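Local coordinates for protein yjcS (Bacillus subtilis, PDB 1Q8B), which is of unknown function but belongs to the antibiotic biosynthesis monooxygenase family, a group of small dimeric alpha-beta barrel proteins, and is probably an enzyme, at residues I22-D25 with E30-K33; M32-K37 with I85-Q90; E40-E45 with K76-K81; R61-W66 with E91-E96. All blocks are in the same frame, centred on the assembly; numbering follows the deposited sequence.

Interaction 1 of 4, residues I22-D25 with E30-K33; sequences IISD and EIMK
Ile22 and Ile31 meet tip to tip at the first beta-to-alpha connection of a ferredoxin-like fold, where strand 13-22 runs out into a loop and the chain turns back into helix 28-42. The contact is made by methyl groups: Ile31 CD1 comes to 3.5 Å from Ile22 CG2. Ile22 presents two branches to the helix. Its CG1 lies beside the backbone N (chi1 -63°), while CG2 stands anti to that nitrogen, and the longer branch carries Ile22 CD1 forward to 4.2 Å from Ile31 CD1. The delta methyl of Ile31 therefore settles against both ends of the forked side chain. Ile31 reaches there through an extended arm, with chi2 at 171° carrying CD1 away from the helix axis and toward the loop. Both isoleucines are buried, and Ile63 of strand 62-69 touches each of them, so the pair belongs to the apolar layer between helix and sheet.

Ser24 lines the outer margin of this layer. Its CB is directed at the helix, and the hydroxyl bonds to Lys26 N, closing the loop locally; with Ile31 it makes only van der Waals contact. The backbone of the same serine is anchored by its carbonyl, which accepts a hydrogen bond from Arg61. At this edge of the contact, Ile31 CD1 lies 4.3 Å from Ser24 OG.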
loop_
_atom_site.group_PDB
_atom_site.type_symbol
_atom_site.label_atom_id
_atom_site.label_comp_id
_atom_site.label_asym_id
_atom_site.label_seq_id
_atom_site.Cartn_x
_atom_site.Cartn_y
_atom_site.Cartn_z
ATOM N N ILE A 22 -10.572 -11.222 14.741
ATOM C CA ILE A 22 -9.309 -11.238 15.480
ATOM C C ILE A 22 -8.859 -12.690 15.621
ATOM O O ILE A 22 -9.583 -13.525 16.162
ATOM C CB ILE A 22 -9.452 -10.631 16.903
ATOM C CG1 ILE A 22 -9.844 -9.159 16.818
ATOM C CG2 ILE A 22 -8.135 -10.748 17.656
ATOM C CD1 ILE A 22 -10.262 -8.568 18.146
ATOM N N ILE A 23 -7.669 -12.991 15.118
ATOM C CA ILE A 23 -7.130 -14.343 15.196
ATOM C C ILE A 23 -6.028 -14.412 16.248
ATOM O O ILE A 23 -5.482 -15.477 16.525
ATOM C CB ILE A 23 -6.590 -14.801 13.823
ATOM C CG1 ILE A 23 -5.529 -13.820 13.315
ATOM C CG2 ILE A 23 -7.749 -14.909 12.831
ATOM C CD1 ILE A 23 -4.998 -14.151 11.924
ATOM N N SER A 24 -5.709 -13.259 16.828
ATOM C CA SER A 24 -4.705 -13.159 17.878
ATOM C C SER A 24 -5.390 -13.496 19.200
ATOM O O SER A 24 -6.613 -13.398 19.313
ATOM C CB SER A 24 -4.153 -11.735 17.938
ATOM O OG SER A 24 -3.423 -11.518 19.133
ATOM N N ASP A 25 -4.611 -13.898 20.197
ATOM C CA ASP A 25 -5.182 -14.224 21.500
ATOM C C ASP A 25 -4.852 -13.130 22.504
ATOM O O ASP A 25 -5.027 -13.303 23.708
ATOM C CB ASP A 25 -4.660 -15.580 22.001
ATOM C CG ASP A 25 -3.157 -15.583 22.253
ATOM O OD1 ASP A 25 -2.610 -16.672 22.534
ATOM O OD2 ASP A 25 -2.522 -14.505 22.177
ATOM N N GLU A 30 -5.447 -4.193 24.243
ATOM C CA GLU A 30 -4.111 -4.068 23.679
ATOM C C GLU A 30 -4.234 -3.967 22.162
ATOM O O GLU A 30 -3.605 -3.113 21.527
ATOM C CB GLU A 30 -3.258 -5.288 24.034
ATOM C CG GLU A 30 -2.958 -5.462 25.518
ATOM C CD GLU A 30 -2.004 -6.627 25.788
ATOM O OE1 GLU A 30 -1.740 -6.916 26.977
ATOM O OE2 GLU A 30 -1.514 -7.253 24.817
ATOM N N ILE A 31 -5.049 -4.848 21.591
ATOM C CA ILE A 31 -5.263 -4.866 20.153
ATOM C C ILE A 31 -5.843 -3.544 19.667
ATOM O O ILE A 31 -5.364 -2.973 18.689
ATOM C CB ILE A 31 -6.207 -6.026 19.744
ATOM C CG1 ILE A 31 -5.529 -7.374 20.040
ATOM C CG2 ILE A 31 -6.575 -5.904 18.263
ATOM C CD1 ILE A 31 -6.439 -8.586 19.890
HETATM N N MSE A 32 -6.862 -3.042 20.357
HETATM C CA MSE A 32 -7.473 -1.785 19.952
HETATM C C MSE A 32 -6.518 -0.600 20.003
HETATM O O MSE A 32 -6.661 0.335 19.223
HETATM C CB MSE A 32 -8.722 -1.495 20.784
HETATM C CG MSE A 32 -9.937 -2.296 20.347
HETATM SE SE MSE A 32 -10.276 -2.190 18.413
HETATM C CE MSE A 32 -10.303 -0.262 18.200
ATOM N N LYS A 33 -5.547 -0.627 20.914
ATOM C CA LYS A 33 -4.583 0.469 20.996
ATOM C C LYS A 33 -3.789 0.541 19.702
ATOM O O LYS A 33 -3.471 1.627 19.218
ATOM C CB LYS A 33 -3.628 0.276 22.175
ATOM C CG LYS A 33 -4.228 0.668 23.511
ATOM C CD LYS A 33 -3.219 0.517 24.639
ATOM C CE LYS A 33 -3.771 1.071 25.949
ATOM N NZ LYS A 33 -5.046 0.412 26.360
#

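Interaction 2 of 4, residues M32-K37 with I85-Q90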
loop_
_atom_site.group_PDB
_atom_site.type_symbol
_atom_site.label_atom_id
_atom_site.label_comp_id
_atom_site.label_asym_id
_atom_site.label_seq_id
_atom_site.Cartn_x
_atom_site.Cartn_y
_atom_site.Cartn_z
HETATM N N MSE A 32 -6.862 -3.042 20.357
HETATM C CA MSE A 32 -7.473 -1.785 19.952
HETATM C C MSE A 32 -6.518 -0.600 20.003
HETATM O O MSE A 32 -6.661 0.335 19.223
HETATM C CB MSE A 32 -8.722 -1.495 20.784
HETATM C CG MSE A 32 -9.937 -2.296 20.347
HETATM SE SE MSE A 32 -10.276 -2.190 18.413
HETATM C CE MSE A 32 -10.303 -0.262 18.200
ATOM N N LYS A 33 -5.547 -0.627 20.914
ATOM C CA LYS A 33 -4.583 0.469 20.996
ATOM C C LYS A 33 -3.789 0.541 19.702
ATOM O O LYS A 33 -3.471 1.627 19.218
ATOM C CB LYS A 33 -3.628 0.276 22.175
ATOM C CG LYS A 33 -4.228 0.668 23.511
ATOM C CD LYS A 33 -3.219 0.517 24.639
ATOM C CE LYS A 33 -3.771 1.071 25.949
ATOM N NZ LYS A 33 -5.046 0.412 26.360
ATOM N N GLU A 34 -3.473 -0.624 19.143
ATOM C CA GLU A 34 -2.731 -0.690 17.891
ATOM C C GLU A 34 -3.592 -0.138 16.773
ATOM O O GLU A 34 -3.100 0.557 15.882
ATOM C CB GLU A 34 -2.325 -2.132 17.575
ATOM C CG GLU A 34 -1.081 -2.565 18.310
ATOM C CD GLU A 34 0.089 -1.626 18.043
ATOM O OE1 GLU A 34 0.588 -1.600 16.896
ATOM O OE2 GLU A 34 0.498 -0.905 18.980
ATOM N N PHE A 35 -4.886 -0.441 16.822
ATOM C CA PHE A 35 -5.787 0.065 15.800
ATOM C C PHE A 35 -6.021 1.568 15.950
ATOM O O PHE A 35 -6.254 2.264 14.964
ATOM C CB PHE A 35 -7.102 -0.717 15.813
ATOM C CG PHE A 35 -7.041 -1.985 15.013
ATOM C CD1 PHE A 35 -6.435 -3.122 15.529
ATOM C CD2 PHE A 35 -7.506 -2.015 13.707
ATOM C CE1 PHE A 35 -6.287 -4.259 14.755
ATOM C CE2 PHE A 35 -7.363 -3.146 12.929
ATOM C CZ PHE A 35 -6.752 -4.268 13.451
ATOM N N LYS A 36 -5.944 2.076 17.175
ATOM C CA LYS A 36 -6.124 3.505 17.375
ATOM C C LYS A 36 -4.907 4.253 16.852
ATOM O O LYS A 36 -5.035 5.334 16.283
ATOM C CB LYS A 36 -6.365 3.813 18.851
ATOM C CG LYS A 36 -7.761 3.405 19.301
ATOM C CD LYS A 36 -8.814 4.104 18.441
ATOM C CE LYS A 36 -10.201 3.508 18.600
ATOM N NZ LYS A 36 -11.152 4.205 17.684
ATOM N N LYS A 37 -3.721 3.678 17.026
ATOM C CA LYS A 37 -2.520 4.326 16.517
ATOM C C LYS A 37 -2.590 4.314 14.996
ATOM O O LYS A 37 -2.263 5.309 14.339
ATOM C CB LYS A 37 -1.264 3.596 16.991
ATOM C CG LYS A 37 -1.067 3.626 18.506
ATOM C CD LYS A 37 0.380 3.353 18.899
ATOM C CE LYS A 37 0.881 2.038 18.320
ATOM N NZ LYS A 37 2.345 1.839 18.557
ATOM N N ILE A 85 1.667 -1.448 7.392
ATOM C CA ILE A 85 2.398 -2.713 7.381
ATOM C C ILE A 85 2.822 -3.151 8.788
ATOM O O ILE A 85 2.864 -4.347 9.084
ATOM C CB ILE A 85 3.637 -2.616 6.465
ATOM C CG1 ILE A 85 3.187 -2.390 5.022
ATOM C CG2 ILE A 85 4.465 -3.883 6.561
ATOM C CD1 ILE A 85 4.313 -2.032 4.071
ATOM N N ASP A 86 3.127 -2.189 9.656
ATOM C CA ASP A 86 3.523 -2.503 11.027
ATOM C C ASP A 86 2.437 -3.301 11.756
ATOM O O ASP A 86 2.730 -4.264 12.460
ATOM C CB ASP A 86 3.820 -1.216 11.800
ATOM C CG ASP A 86 5.205 -0.661 11.512
ATOM O OD1 ASP A 86 5.478 0.491 11.922
ATOM O OD2 ASP A 86 6.021 -1.380 10.889
ATOM N N VAL A 87 1.184 -2.894 11.593
ATOM C CA VAL A 87 0.071 -3.591 12.235
ATOM C C VAL A 87 -0.134 -4.947 11.556
ATOM O O VAL A 87 -0.407 -5.959 12.201
ATOM C CB VAL A 87 -1.236 -2.768 12.121
ATOM C CG1 VAL A 87 -2.400 -3.531 12.747
ATOM C CG2 VAL A 87 -1.059 -1.424 12.797
ATOM N N GLN A 88 0.015 -4.944 10.237
ATOM C CA GLN A 88 -0.151 -6.129 9.409
ATOM C C GLN A 88 0.807 -7.248 9.830
ATOM O O GLN A 88 0.415 -8.412 9.940
ATOM C CB GLN A 88 0.086 -5.727 7.956
ATOM C CG GLN A 88 -0.433 -6.674 6.914
ATOM C CD GLN A 88 -0.342 -6.077 5.512
ATOM O OE1 GLN A 88 -0.582 -6.766 4.514
ATOM N NE2 GLN A 88 0.006 -4.789 5.432
ATOM N N LYS A 89 2.059 -6.885 10.080
ATOM C CA LYS A 89 3.081 -7.844 10.483
ATOM C C LYS A 89 2.778 -8.527 11.813
ATOM O O LYS A 89 3.361 -9.563 12.128
ATOM C CB LYS A 89 4.440 -7.141 10.543
ATOM C CG LYS A 89 4.901 -6.617 9.189
ATOM C CD LYS A 89 5.948 -5.518 9.312
ATOM C CE LYS A 89 7.242 -6.016 9.935
ATOM N NZ LYS A 89 8.277 -4.937 9.952
ATOM N N GLN A 90 1.865 -7.950 12.591
ATOM C CA GLN A 90 1.488 -8.510 13.890
ATOM C C GLN A 90 0.489 -9.656 13.759
ATOM O O GLN A 90 0.253 -10.395 14.714
ATOM C CB GLN A 90 0.906 -7.412 14.790
ATOM C CG GLN A 90 1.925 -6.354 15.167
ATOM C CD GLN A 90 1.364 -5.281 16.071
ATOM O OE1 GLN A 90 0.885 -5.566 17.165
ATOM N NE2 GLN A 90 1.424 -4.039 15.619
#
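Glu34 on helix 28-42 faces Gln90, at the C-terminal end of the 85-90 segment, and its side chain carries the polar half of this helix-to-helix contact. From CB the chain sets CG beside the backbone N, where Glu34 CG lies 3.8 Å from Gln90 OE1. The chain then folds at chi2 (-55°) instead of running straight on, which swings the carboxylate across the glutamine amide; Glu34 CD comes 3.7 Å from Gln90 NE2. At the tip the two oxygens take different partners. Glu34 OE1 accepts a nearly straight hydrogen bond from Gln90 NE2 at 2.9 Å. The donor stands above the carboxylate, 42° out of its plane, whereas the acceptor lies practically in the plane of the amide, so the N-H is well aimed although the oxygen is met obliquely. Glu34 OE2 turns the other way and pairs with Lys37 NZ at 3.3 Å, one turn along its own helix. With a partner on each oxygen, the carboxylate is held against rotation. The amide has a second restraint, since Gln90 NE2 also makes a weak 3.4 Å bond to Asp86 O.

Below this polar bridge Val87 stands between the helices. Val87 CG2 rests 4.2 Å from Glu34 O, and Val87 CG1 approaches Phe35 CE1 obliquely at 4.4 Å. Phe35 in turn packs on Ile63 of strand 62-69. Helices 28-42 and 82-88 thus lie side by side over the sheet, joined by aliphatic and aromatic groups near the strands and by the Glu34-Gln90 bond farther out.

Interaction 3 of 4, residues E40-E45 with K76-K81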
loop_
_atom_site.group_PDB
_atom_site.type_symbol
_atom_site.label_atom_id
_atom_site.label_comp_id
_atom_site.label_asym_id
_atom_site.label_seq_id
_atom_site.Cartn_x
_atom_site.Cartn_y
_atom_site.Cartn_z
ATOM N N GLU A 40 -5.010 6.880 13.803
ATOM C CA GLU A 40 -4.450 8.217 13.884
ATOM C C GLU A 40 -3.542 8.540 12.704
ATOM O O GLU A 40 -3.613 9.630 12.133
ATOM C CB GLU A 40 -3.673 8.386 15.184
ATOM C CG GLU A 40 -3.336 9.830 15.458
ATOM C CD GLU A 40 -2.489 9.995 16.690
ATOM O OE1 GLU A 40 -2.906 9.500 17.764
ATOM O OE2 GLU A 40 -1.411 10.625 16.579
ATOM N N GLU A 41 -2.693 7.588 12.335
ATOM C CA GLU A 41 -1.775 7.795 11.225
ATOM C C GLU A 41 -2.428 7.739 9.840
ATOM O O GLU A 41 -2.057 8.513 8.956
ATOM C CB GLU A 41 -0.614 6.789 11.301
ATOM C CG GLU A 41 0.396 7.095 12.404
ATOM C CD GLU A 41 0.897 8.540 12.352
ATOM O OE1 GLU A 41 1.630 8.891 11.399
ATOM O OE2 GLU A 41 0.544 9.328 13.264
ATOM N N THR A 42 -3.402 6.850 9.639
ATOM C CA THR A 42 -4.022 6.769 8.314
ATOM C C THR A 42 -4.930 7.969 8.028
ATOM O O THR A 42 -5.139 8.321 6.866
ATOM C CB THR A 42 -4.802 5.418 8.080
ATOM O OG1 THR A 42 -6.152 5.543 8.516
ATOM C CG2 THR A 42 -4.156 4.285 8.832
ATOM N N ASN A 43 -5.458 8.615 9.067
ATOM C CA ASN A 43 -6.295 9.792 8.841
ATOM C C ASN A 43 -5.444 10.950 8.329
ATOM O O ASN A 43 -5.962 11.928 7.801
ATOM C CB ASN A 43 -7.024 10.215 10.117
ATOM C CG ASN A 43 -8.358 9.505 10.286
ATOM O OD1 ASN A 43 -8.484 8.577 11.082
ATOM N ND2 ASN A 43 -9.357 9.932 9.524
ATOM N N LYS A 44 -4.132 10.829 8.487
ATOM C CA LYS A 44 -3.212 11.858 8.020
ATOM C C LYS A 44 -2.790 11.600 6.575
ATOM O O LYS A 44 -2.191 12.470 5.944
ATOM C CB LYS A 44 -1.958 11.906 8.892
ATOM C CG LYS A 44 -2.182 12.303 10.338
ATOM C CD LYS A 44 -0.871 12.164 11.098
ATOM C CE LYS A 44 -1.023 12.404 12.583
ATOM N NZ LYS A 44 0.261 12.094 13.285
ATOM N N GLU A 45 -3.074 10.403 6.059
ATOM C CA GLU A 45 -2.718 10.090 4.680
ATOM C C GLU A 45 -3.512 11.039 3.803
ATOM O O GLU A 45 -4.681 11.319 4.076
ATOM C CB GLU A 45 -3.083 8.652 4.318
ATOM C CG GLU A 45 -2.411 7.595 5.174
ATOM C CD GLU A 45 -2.793 6.183 4.755
ATOM O OE1 GLU A 45 -2.557 5.243 5.547
ATOM O OE2 GLU A 45 -3.324 6.013 3.636
ATOM N N LYS A 76 -4.858 1.359 -1.972
ATOM C CA LYS A 76 -3.639 0.622 -2.262
ATOM C C LYS A 76 -2.428 1.341 -1.674
ATOM O O LYS A 76 -1.549 0.704 -1.095
ATOM C CB LYS A 76 -3.496 0.432 -3.775
ATOM C CG LYS A 76 -4.492 -0.591 -4.311
ATOM C CD LYS A 76 -4.537 -0.666 -5.825
ATOM C CE LYS A 76 -5.509 -1.755 -6.260
ATOM N NZ LYS A 76 -5.754 -1.752 -7.730
ATOM N N ILE A 77 -2.390 2.666 -1.812
ATOM C CA ILE A 77 -1.292 3.463 -1.256
ATOM C C ILE A 77 -1.250 3.250 0.256
ATOM O O ILE A 77 -0.178 3.131 0.853
ATOM C CB ILE A 77 -1.477 4.968 -1.568
ATOM C CG1 ILE A 77 -1.117 5.240 -3.029
ATOM C CG2 ILE A 77 -0.605 5.808 -0.654
ATOM C CD1 ILE A 77 -1.427 6.637 -3.492
ATOM N N HIS A 78 -2.432 3.201 0.862
ATOM C CA HIS A 78 -2.571 2.972 2.294
ATOM C C HIS A 78 -1.811 1.722 2.743
ATOM O O HIS A 78 -1.152 1.731 3.784
ATOM C CB HIS A 78 -4.055 2.816 2.640
ATOM C CG HIS A 78 -4.317 2.243 4.002
ATOM N ND1 HIS A 78 -3.878 2.841 5.165
ATOM C CD2 HIS A 78 -5.008 1.144 4.384
ATOM C CE1 HIS A 78 -4.288 2.134 6.203
ATOM N NE2 HIS A 78 -4.976 1.099 5.757
ATOM N N PHE A 79 -1.904 0.647 1.964
ATOM C CA PHE A 79 -1.237 -0.589 2.339
ATOM C C PHE A 79 0.258 -0.621 2.075
ATOM O O PHE A 79 0.908 -1.623 2.369
ATOM C CB PHE A 79 -1.912 -1.793 1.677
ATOM C CG PHE A 79 -3.286 -2.055 2.196
ATOM C CD1 PHE A 79 -4.404 -1.647 1.482
ATOM C CD2 PHE A 79 -3.467 -2.650 3.440
ATOM C CE1 PHE A 79 -5.686 -1.822 2.003
ATOM C CE2 PHE A 79 -4.749 -2.830 3.971
ATOM C CZ PHE A 79 -5.856 -2.412 3.249
ATOM N N THR A 80 0.806 0.461 1.523
ATOM C CA THR A 80 2.244 0.526 1.285
ATOM C C THR A 80 2.885 1.323 2.422
ATOM O O THR A 80 4.094 1.259 2.633
ATOM C CB THR A 80 2.590 1.218 -0.046
ATOM O OG1 THR A 80 2.317 2.620 0.056
ATOM C CG2 THR A 80 1.785 0.622 -1.186
ATOM N N LYS A 81 2.064 2.070 3.157
ATOM C CA LYS A 81 2.546 2.878 4.273
ATOM C C LYS A 81 3.120 1.976 5.354
ATOM O O LYS A 81 2.591 0.895 5.611
ATOM C CB LYS A 81 1.403 3.694 4.874
ATOM C CG LYS A 81 0.656 4.567 3.888
ATOM C CD LYS A 81 1.552 5.623 3.295
ATOM C CE LYS A 81 0.735 6.602 2.483
ATOM N NZ LYS A 81 1.599 7.635 1.844
#
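A histidine-carboxylate hydrogen bond between His78 and Glu45 ties the type I turn Thr42-Glu45, at the C-terminal end of helix 28-42, to the end of helix 72-78. His78 ND1 donates to Glu45 OE1 at 2.8 Å with an angle of 170°. The oxygen lies in the plane of the imidazole, at its edge, and receives the N-H on the syn side of the carboxylate. Glu45 arrives on a fully extended chain (chi2 -179°), crossing the histidine at about a right angle, and its second oxygen, Glu45 OE2, rests 3.4 Å from His78 CB. Next to the bond, Thr42 CG2 abuts the ring edge, 3.4 Å from His78 CE1.

In this ferredoxin-like fold the residues sit where three helices converge above the sheet. His83 of helix 82-88 gives a second hydrogen bond to Glu45 OE1, so two imidazoles grip one buried oxygen and fix the position of the carboxylate, while Trp69 meets the His78 ring.

Lys81 slides past Glu45 in the opposite direction, its CG 3.7 Å from Glu45 OE1. A bend at chi2 (-63°) starts the lysine on a course that leaves its ammonium 5.5 Å from Glu45 OE2, measured from Lys81 NZ. That nitrogen instead bonds to Val95 O of the second subunit, and Thr80 OG1 accompanies it across the dimer interface by bonding to Val95 N of that subunit.

Interaction 4 of 4, residues R61-W66 with E91-E96; sequences RKIMLW and ELTEVE
Ile63 and Thr93 touch on the helix-covered face of the sheet, methyl against methyl, with Ile63 CD1 4.4 Å from Thr93 CG2. Phe35 of helix 28-42 makes this small contact part of a compact layer. Ile63 CD1 lies over the ring face, 3.7 Å from Phe35 CE1. Thr93 CG2 sits instead beyond the far end of the ring, 4.0 Å from Phe35 CZ.

Strands 62-69 and 93-103 are not direct neighbours in the antiparallel sheet of this ferredoxin-like fold. Strand 13-22 runs between them, and the backbones of Lys62 and Thr93 stay 8.5 Å apart, CA to CA. Side chains must therefore span the middle strand to meet.

On the opposite face Lys62 and Glu96 do so in a looser, hydrated way. Lys62 passes over Cys19, its chain extended as far as CE, and this carries Lys62 CE to 3.2 Å from Glu96 OE1. The turn at chi4 (48°) then sets the ammonium off, leaving a long salt bridge of 3.7 Å from Lys62 NZ to Glu96 OE2. A water molecule supplements it, donating to Glu96 OE2 and accepting a weak bond from Lys62 NZ, which also bonds weakly to Glu60 O.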
loop_
_atom_site.group_PDB
_atom_site.type_symbol
_atom_site.label_atom_id
_atom_site.label_comp_id
_atom_site.label_asym_id
_atom_site.label_seq_id
_atom_site.Cartn_x
_atom_site.Cartn_y
_atom_site.Cartn_z
ATOM N N ARG A 61 -14.971 -10.983 19.376
ATOM C CA ARG A 61 -13.579 -10.983 18.932
ATOM C C ARG A 61 -13.543 -10.502 17.477
ATOM O O ARG A 61 -13.031 -11.190 16.583
ATOM C CB ARG A 61 -12.968 -12.385 19.053
ATOM C CG ARG A 61 -12.829 -12.861 20.493
ATOM C CD ARG A 61 -11.832 -12.016 21.270
ATOM N NE ARG A 61 -10.453 -12.315 20.887
ATOM C CZ ARG A 61 -9.383 -11.767 21.454
ATOM N NH1 ARG A 61 -9.526 -10.885 22.438
ATOM N NH2 ARG A 61 -8.169 -12.101 21.037
ATOM N N LYS A 62 -14.117 -9.320 17.251
ATOM C CA LYS A 62 -14.170 -8.717 15.923
ATOM C C LYS A 62 -13.971 -7.214 16.025
ATOM O O LYS A 62 -14.243 -6.612 17.066
ATOM C CB LYS A 62 -15.515 -9.004 15.252
ATOM C CG LYS A 62 -15.720 -10.451 14.831
ATOM C CD LYS A 62 -17.145 -10.671 14.356
ATOM C CE LYS A 62 -17.301 -12.039 13.724
ATOM N NZ LYS A 62 -16.703 -13.083 14.590
ATOM N N ILE A 63 -13.489 -6.617 14.938
ATOM C CA ILE A 63 -13.249 -5.184 14.877
ATOM C C ILE A 63 -13.889 -4.662 13.603
ATOM O O ILE A 63 -13.744 -5.262 12.540
ATOM C CB ILE A 63 -11.737 -4.871 14.859
ATOM C CG1 ILE A 63 -11.104 -5.325 16.178
ATOM C CG2 ILE A 63 -11.508 -3.378 14.644
ATOM C CD1 ILE A 63 -9.600 -5.203 16.208
HETATM N N MSE A 64 -14.598 -3.545 13.713
HETATM C CA MSE A 64 -15.262 -2.964 12.560
HETATM C C MSE A 64 -14.512 -1.755 12.013
HETATM O O MSE A 64 -13.973 -0.958 12.783
HETATM C CB MSE A 64 -16.678 -2.550 12.936
HETATM C CG MSE A 64 -17.535 -2.157 11.748
HETATM SE SE MSE A 64 -18.215 -3.649 10.692
HETATM C CE MSE A 64 -18.898 -4.747 12.132
ATOM N N LEU A 65 -14.482 -1.622 10.685
ATOM C CA LEU A 65 -13.807 -0.494 10.044
ATOM C C LEU A 65 -14.745 0.297 9.136
ATOM O O LEU A 65 -15.450 -0.269 8.303
ATOM C CB LEU A 65 -12.606 -0.972 9.209
ATOM C CG LEU A 65 -11.469 -1.783 9.853
ATOM C CD1 LEU A 65 -10.447 -2.146 8.772
ATOM C CD2 LEU A 65 -10.797 -0.983 10.973
ATOM N N TRP A 66 -14.751 1.612 9.325
ATOM C CA TRP A 66 -15.554 2.531 8.518
ATOM C C TRP A 66 -14.514 3.337 7.761
ATOM O O TRP A 66 -13.703 4.019 8.388
ATOM C CB TRP A 66 -16.371 3.487 9.397
ATOM C CG TRP A 66 -17.508 2.850 10.148
ATOM C CD1 TRP A 66 -18.065 1.625 9.915
ATOM C CD2 TRP A 66 -18.273 3.443 11.210
ATOM N NE1 TRP A 66 -19.129 1.420 10.760
ATOM C CE2 TRP A 66 -19.279 2.518 11.568
ATOM C CE3 TRP A 66 -18.205 4.664 11.892
ATOM C CZ2 TRP A 66 -20.214 2.775 12.584
ATOM C CZ3 TRP A 66 -19.140 4.922 12.904
ATOM C CH2 TRP A 66 -20.129 3.979 13.237
ATOM N N GLU A 91 -0.103 -9.791 12.576
ATOM C CA GLU A 91 -1.063 -10.855 12.310
ATOM C C GLU A 91 -2.135 -10.934 13.388
ATOM O O GLU A 91 -2.405 -12.007 13.923
ATOM C CB GLU A 91 -0.338 -12.194 12.233
ATOM C CG GLU A 91 0.802 -12.220 11.244
ATOM C CD GLU A 91 1.699 -13.427 11.436
ATOM O OE1 GLU A 91 2.658 -13.581 10.649
ATOM O OE2 GLU A 91 1.449 -14.221 12.373
ATOM N N LEU A 92 -2.751 -9.802 13.698
ATOM C CA LEU A 92 -3.780 -9.755 14.728
ATOM C C LEU A 92 -5.160 -10.086 14.186
ATOM O O LEU A 92 -6.022 -10.570 14.919
ATOM C CB LEU A 92 -3.815 -8.363 15.352
ATOM C CG LEU A 92 -2.506 -7.874 15.977
ATOM C CD1 LEU A 92 -2.596 -6.376 16.272
ATOM C CD2 LEU A 92 -2.218 -8.687 17.237
ATOM N N THR A 93 -5.359 -9.838 12.895
ATOM C CA THR A 93 -6.656 -10.063 12.263
ATOM C C THR A 93 -6.577 -10.587 10.830
ATOM O O THR A 93 -5.503 -10.771 10.262
ATOM C CB THR A 93 -7.452 -8.736 12.164
ATOM O OG1 THR A 93 -6.706 -7.804 11.364
ATOM C CG2 THR A 93 -7.688 -8.125 13.538
ATOM N N GLU A 94 -7.758 -10.820 10.273
ATOM C CA GLU A 94 -7.947 -11.223 8.888
ATOM C C GLU A 94 -9.338 -10.669 8.589
ATOM O O GLU A 94 -10.158 -10.537 9.502
ATOM C CB GLU A 94 -7.887 -12.753 8.703
ATOM C CG GLU A 94 -8.889 -13.578 9.471
ATOM C CD GLU A 94 -8.726 -15.064 9.197
ATOM O OE1 GLU A 94 -7.579 -15.514 8.987
ATOM O OE2 GLU A 94 -9.736 -15.791 9.207
ATOM N N VAL A 95 -9.591 -10.296 7.340
ATOM C CA VAL A 95 -10.893 -9.748 6.970
ATOM C C VAL A 95 -11.923 -10.863 6.827
ATOM O O VAL A 95 -11.697 -11.836 6.113
ATOM C CB VAL A 95 -10.812 -8.965 5.636
ATOM C CG1 VAL A 95 -12.188 -8.456 5.239
ATOM C CG2 VAL A 95 -9.849 -7.808 5.780
ATOM N N GLU A 96 -13.047 -10.721 7.522
ATOM C CA GLU A 96 -14.113 -11.712 7.462
ATOM C C GLU A 96 -15.028 -11.351 6.294
ATOM O O GLU A 96 -15.399 -12.209 5.495
ATOM C CB GLU A 96 -14.901 -11.733 8.773
ATOM C CG GLU A 96 -15.781 -12.958 8.917
ATOM C CD GLU A 96 -16.436 -13.048 10.277
ATOM O OE1 GLU A 96 -17.394 -12.285 10.537
ATOM O OE2 GLU A 96 -15.985 -13.882 11.092
HETATM O O HOH W 1 -16.226 -15.911 12.888
#

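In the fold
Interactions 1, 2 and 3 all use helix 28-42, drawing on its first turns, its middle and its C-terminal end; interaction 4 supplies part of the sheet beneath. Interactions 1 and 2 share Met32 and Lys33, and 2 meets 4 where Met32 and Phe35 pack on Ile63. Interactions 1 and 4 are joined directly, by hydrogen bonds from Arg61 NH2 to Ser24 O and from Ile23 N to Leu92 O. Interaction 1 is buried and aliphatic; interaction 3, about 20 Å away between centres, is buried yet polar. Interactions 2 and 4 are partly buried, with charged groups at their outer sides. Four residues of interaction 3 lie within reach of the second subunit, against Lys89 alone in interaction 2.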